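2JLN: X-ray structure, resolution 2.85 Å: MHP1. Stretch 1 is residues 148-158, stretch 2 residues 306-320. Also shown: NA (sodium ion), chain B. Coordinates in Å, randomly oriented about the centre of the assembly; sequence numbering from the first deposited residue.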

# COMPACT_ATOMS: atom_id res chain seq x y z
N ILE A 148 -7.58 -22.78 -2.96
CA ILE A 148 -6.25 -23.21 -2.49
C ILE A 148 -5.20 -22.08 -2.32
O ILE A 148 -4.40 -22.12 -1.40
N PHE A 149 -5.21 -21.08 -3.21
CA PHE A 149 -4.28 -19.95 -3.09
C PHE A 149 -4.68 -18.93 -1.99
O PHE A 149 -3.86 -18.56 -1.13
N GLY A 150 -5.93 -18.47 -2.02
CA GLY A 150 -6.46 -17.67 -0.93
C GLY A 150 -6.00 -18.29 0.37
O GLY A 150 -5.52 -17.60 1.27
N ALA A 151 -6.11 -19.62 0.44
CA ALA A 151 -5.77 -20.37 1.63
C ALA A 151 -4.27 -20.30 1.93
O ALA A 151 -3.89 -20.07 3.08
N ILE A 152 -3.42 -20.48 0.92
CA ILE A 152 -1.96 -20.46 1.16
C ILE A 152 -1.49 -19.11 1.71
O ILE A 152 -0.64 -19.05 2.61
N GLN A 153 -2.06 -18.04 1.18
CA GLN A 153 -1.75 -16.69 1.63
C GLN A 153 -2.17 -16.47 3.08
O GLN A 153 -1.42 -15.91 3.87
N VAL A 154 -3.38 -16.89 3.42
CA VAL A 154 -3.87 -16.79 4.78
C VAL A 154 -2.90 -17.44 5.78
O VAL A 154 -2.60 -16.86 6.84
N VAL A 155 -2.40 -18.63 5.45
CA VAL A 155 -1.57 -19.38 6.38
C VAL A 155 -0.16 -18.77 6.50
O VAL A 155 0.42 -18.72 7.59
N THR A 156 0.39 -18.25 5.41
CA THR A 156 1.65 -17.51 5.53
C THR A 156 1.51 -16.13 6.16
O THR A 156 2.49 -15.59 6.66
N THR A 157 0.32 -15.55 6.10
CA THR A 157 0.08 -14.26 6.75
C THR A 157 -0.11 -14.36 8.28
O THR A 157 0.13 -13.39 9.00
N PHE A 158 -0.52 -15.53 8.78
CA PHE A 158 -0.55 -15.79 10.22
C PHE A 158 0.78 -15.41 10.88
O PHE A 158 0.81 -14.95 12.01
N VAL A 306 5.33 -14.89 -12.14
CA VAL A 306 4.06 -14.25 -11.80
C VAL A 306 3.56 -14.59 -10.38
O VAL A 306 3.09 -13.71 -9.63
N LEU A 307 3.67 -15.86 -10.01
CA LEU A 307 3.28 -16.33 -8.67
C LEU A 307 4.19 -15.75 -7.59
O LEU A 307 3.72 -15.26 -6.58
N LEU A 308 5.49 -15.82 -7.80
CA LEU A 308 6.42 -15.23 -6.87
C LEU A 308 6.21 -13.71 -6.73
O LEU A 308 6.40 -13.13 -5.67
N ALA A 309 5.78 -13.06 -7.81
CA ALA A 309 5.51 -11.62 -7.77
C ALA A 309 4.20 -11.20 -7.08
O ALA A 309 4.06 -10.08 -6.63
N THR A 310 3.24 -12.10 -7.01
CA THR A 310 1.96 -11.81 -6.35
C THR A 310 2.05 -12.02 -4.83
O THR A 310 1.48 -11.28 -4.03
N TRP A 311 2.80 -13.04 -4.44
CA TRP A 311 2.94 -13.41 -3.06
C TRP A 311 3.72 -12.34 -2.30
O TRP A 311 3.56 -12.21 -1.10
N SER A 312 4.59 -11.61 -3.00
CA SER A 312 5.41 -10.58 -2.37
C SER A 312 4.67 -9.26 -2.27
O SER A 312 5.18 -8.31 -1.68
N THR A 313 3.45 -9.21 -2.82
CA THR A 313 2.66 -7.98 -2.81
C THR A 313 1.29 -8.10 -2.12
O THR A 313 0.97 -7.32 -1.21
N ASN A 314 0.49 -9.07 -2.54
CA ASN A 314 -0.86 -9.22 -2.00
C ASN A 314 -0.98 -9.17 -0.45
O ASN A 314 -1.59 -8.24 0.08
N PRO A 315 -0.41 -10.17 0.27
CA PRO A 315 -0.52 -10.18 1.74
C PRO A 315 -0.24 -8.82 2.38
O PRO A 315 -1.09 -8.23 3.06
N ALA A 316 0.97 -8.34 2.15
CA ALA A 316 1.43 -7.13 2.81
C ALA A 316 0.58 -5.91 2.45
O ALA A 316 0.28 -5.10 3.32
N ALA A 317 0.17 -5.78 1.19
CA ALA A 317 -0.55 -4.57 0.77
C ALA A 317 -2.08 -4.64 0.94
O ALA A 317 -2.72 -3.61 1.14
N ASN A 318 -2.66 -5.83 0.89
CA ASN A 318 -4.11 -5.95 0.83
C ASN A 318 -4.79 -6.69 1.98
O ASN A 318 -5.97 -6.49 2.23
N LEU A 319 -4.07 -7.56 2.68
CA LEU A 319 -4.72 -8.41 3.69
C LEU A 319 -4.44 -8.01 5.13
O LEU A 319 -5.32 -8.08 5.97
N LEU A 320 -3.20 -7.59 5.41
CA LEU A 320 -2.81 -7.03 6.70
C LEU A 320 -3.80 -6.00 7.23
O LEU A 320 -4.20 -6.08 8.38

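This is a mixed contact in which one face of a helix of stretch 1 packs against a broken helix, with apolar and aromatic side chains toward one end and an amide hydrogen bond near the break. The two stretches bury 535 Å² between them, both sides summed. The helix of stretch 1 crosses helix 306-311 at -47° and helix 314-320 at -90°. The axes come to 12.4 Å and 10.5 Å. The backbones are nearest at Thr 157 and Pro 315, whose CA atoms lie 6.5 Å apart.

On the first helix, Ile 152, Thr 156 and Thr 157 point their CA-to-CB bonds toward the second stretch. Phe 149 and Gln 153 start sideways, but their ends come nearer. Val 154 points away. From the other side, Thr 310, Asn 314, Pro 315 and Leu 319 point toward the helix, while Leu 307 and Trp 311 start sideways and reach in with their ends.

Phe 149 has chi1 t. Its CE1 lies 3.5 Å from CD1 of Leu 307, which is t, p. CG2 of Thr 310 (m) sits at the edge of the phenyl ring. The Phe 149 ring also turns its edge toward the face of Trp 311. The centroid of its ring is 5.9 Å from that of the indole five-membered ring, with the planes at 61°.

Trp 311 has the largest area covered by the other stretch. Its chi1 of -140° lies between wells. Ile 152 (chi1 m) lies against the indole, but the model places these two side chains too close, so the detail of their packing should not be relied on. NE1 of Trp 311 gives a weak hydrogen bond to OG1 of Thr 156, 3.5 Å away. Thr 156 is p, and its OG1 lies at the edge of the indole ring, near its plane.

The shorter of the two hydrogen bonds across the stretches joins two buried amides. ND2 of Asn 314 donates to OE1 of Gln 153 at 2.6 Å, with an N-H...acceptor angle of 156°. Gln 153 is m, t with chi3 at 87°, and Asn 314 has chi1 t. The other amide atom, NE2 of Gln 153, makes a weak bond to O of Phe 149 at 3.5 Å. On the other side chain, OD1 of Asn 314 accepts from ND2 of Asn 318 at 2.9 Å.

Thr 157 (m) turns its hydroxyl back to its own helix: OG1 donates to O of Gln 153 at 2.7 Å. The same OG1 is 3.8 Å from CB of Pro 315 and 4.1 Å from CD2 of Leu 319, which is t, p. A polar group is thus satisfied locally while it packs against apolar neighbours.

The sodium ion lies beside the second stretch, bound by O of Ala 309 at 2.1 Å, OG of Ser 312 at 2.5 Å and OG1 of Thr 313 at 2.8 Å, with two further atoms from elsewhere in the structure. None of these three residues touches the first helix.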

# COMPACT_ATOMS: atom_id res chain seq x y z
CB ILE A 148 -5.65 -24.36 -3.35
CG1 ILE A 148 -6.51 -25.62 -3.18
CG2 ILE A 148 -4.17 -24.63 -2.97
CD1 ILE A 148 -6.24 -26.71 -4.19
CB PHE A 149 -4.13 -19.23 -4.43
CG PHE A 149 -2.96 -18.31 -4.47
CD1 PHE A 149 -1.68 -18.78 -4.26
CD2 PHE A 149 -3.15 -16.96 -4.72
CE1 PHE A 149 -0.58 -17.92 -4.30
CE2 PHE A 149 -2.06 -16.09 -4.77
CZ PHE A 149 -0.77 -16.57 -4.55
CB ALA A 151 -6.24 -21.79 1.50
CB ILE A 152 -1.15 -20.85 -0.09
CG1 ILE A 152 -1.18 -22.36 -0.30
CG2 ILE A 152 0.31 -20.41 0.03
CD1 ILE A 152 -1.18 -22.75 -1.77
CB GLN A 153 -2.44 -15.66 0.73
CG GLN A 153 -2.03 -15.74 -0.71
CD GLN A 153 -2.80 -14.77 -1.56
OE1 GLN A 153 -2.40 -13.62 -1.70
NE2 GLN A 153 -3.91 -15.22 -2.14
CB VAL A 154 -5.24 -17.44 4.92
CG1 VAL A 154 -5.56 -17.72 6.35
CG2 VAL A 154 -6.28 -16.54 4.30
CB VAL A 155 -1.55 -20.92 6.07
CG1 VAL A 155 -0.90 -21.66 7.18
CG2 VAL A 155 -2.97 -21.47 5.92
CB THR A 156 2.36 -17.31 4.18
OG1 THR A 156 1.45 -16.72 3.23
CG2 THR A 156 2.93 -18.63 3.68
CB THR A 157 -1.12 -13.56 6.12
OG1 THR A 157 -0.88 -13.44 4.73
CG2 THR A 157 -1.30 -12.20 6.69
CB PHE A 158 -0.86 -17.26 10.52
CG PHE A 158 -2.32 -17.66 10.31
CD1 PHE A 158 -2.65 -19.00 10.05
CD2 PHE A 158 -3.35 -16.74 10.37
CE1 PHE A 158 -3.95 -19.39 9.85
CE2 PHE A 158 -4.67 -17.13 10.17
CZ PHE A 158 -4.97 -18.46 9.92
CB VAL A 306 2.98 -14.65 -12.82
CG1 VAL A 306 1.63 -14.06 -12.44
CG2 VAL A 306 3.40 -14.22 -14.22
CB LEU A 307 3.36 -17.86 -8.62
CG LEU A 307 2.94 -18.47 -7.28
CD1 LEU A 307 1.44 -18.36 -7.13
CD2 LEU A 307 3.37 -19.91 -7.23
CB LEU A 308 7.84 -15.53 -7.30
CG LEU A 308 8.82 -15.52 -6.15
CD1 LEU A 308 8.34 -16.53 -5.09
CD2 LEU A 308 10.26 -15.82 -6.64
CB ALA A 309 5.57 -11.04 -9.19
CB THR A 310 0.88 -12.73 -6.95
OG1 THR A 310 0.96 -12.63 -8.37
CG2 THR A 310 -0.51 -12.37 -6.48
CB TRP A 311 3.73 -14.70 -2.98
CG TRP A 311 3.23 -15.63 -1.98
CD1 TRP A 311 2.46 -15.32 -0.89
CD2 TRP A 311 3.47 -17.02 -1.93
NE1 TRP A 311 2.19 -16.46 -0.17
CE2 TRP A 311 2.80 -17.52 -0.79
CE3 TRP A 311 4.17 -17.91 -2.75
CZ2 TRP A 311 2.82 -18.87 -0.45
CZ3 TRP A 311 4.19 -19.23 -2.41
CH2 TRP A 311 3.52 -19.71 -1.27
CB SER A 312 6.71 -10.40 -3.14
OG SER A 312 6.54 -10.81 -4.47
CB THR A 313 2.49 -7.42 -4.22
OG1 THR A 313 3.76 -6.95 -4.70
CG2 THR A 313 1.53 -6.26 -4.22
CB ASN A 314 -1.53 -10.47 -2.56
CG ASN A 314 -3.03 -10.39 -2.52
OD1 ASN A 314 -3.60 -9.30 -2.56
ND2 ASN A 314 -3.69 -11.54 -2.43
CB PRO A 315 0.59 -11.16 2.14
CG PRO A 315 0.54 -12.15 1.06
CD PRO A 315 0.46 -11.27 -0.17
CB ALA A 316 2.90 -6.89 2.51
CB ALA A 317 -0.18 -4.21 -0.64
CB ASN A 318 -4.52 -6.61 -0.50
CG ASN A 318 -4.21 -5.75 -1.71
OD1 ASN A 318 -4.29 -4.53 -1.66
ND2 ASN A 318 -3.85 -6.39 -2.82
CB LEU A 319 -4.36 -9.88 3.50
CG LEU A 319 -5.27 -10.84 4.23
CD1 LEU A 319 -6.67 -10.77 3.64
CD2 LEU A 319 -4.71 -12.21 4.06
CB LEU A 320 -1.45 -6.35 6.63
CG LEU A 320 -0.20 -7.18 6.87
CD1 LEU A 320 1.01 -6.28 6.92
CD2 LEU A 320 -0.37 -7.96 8.17
NA NA B . 5.49 -8.86 -5.72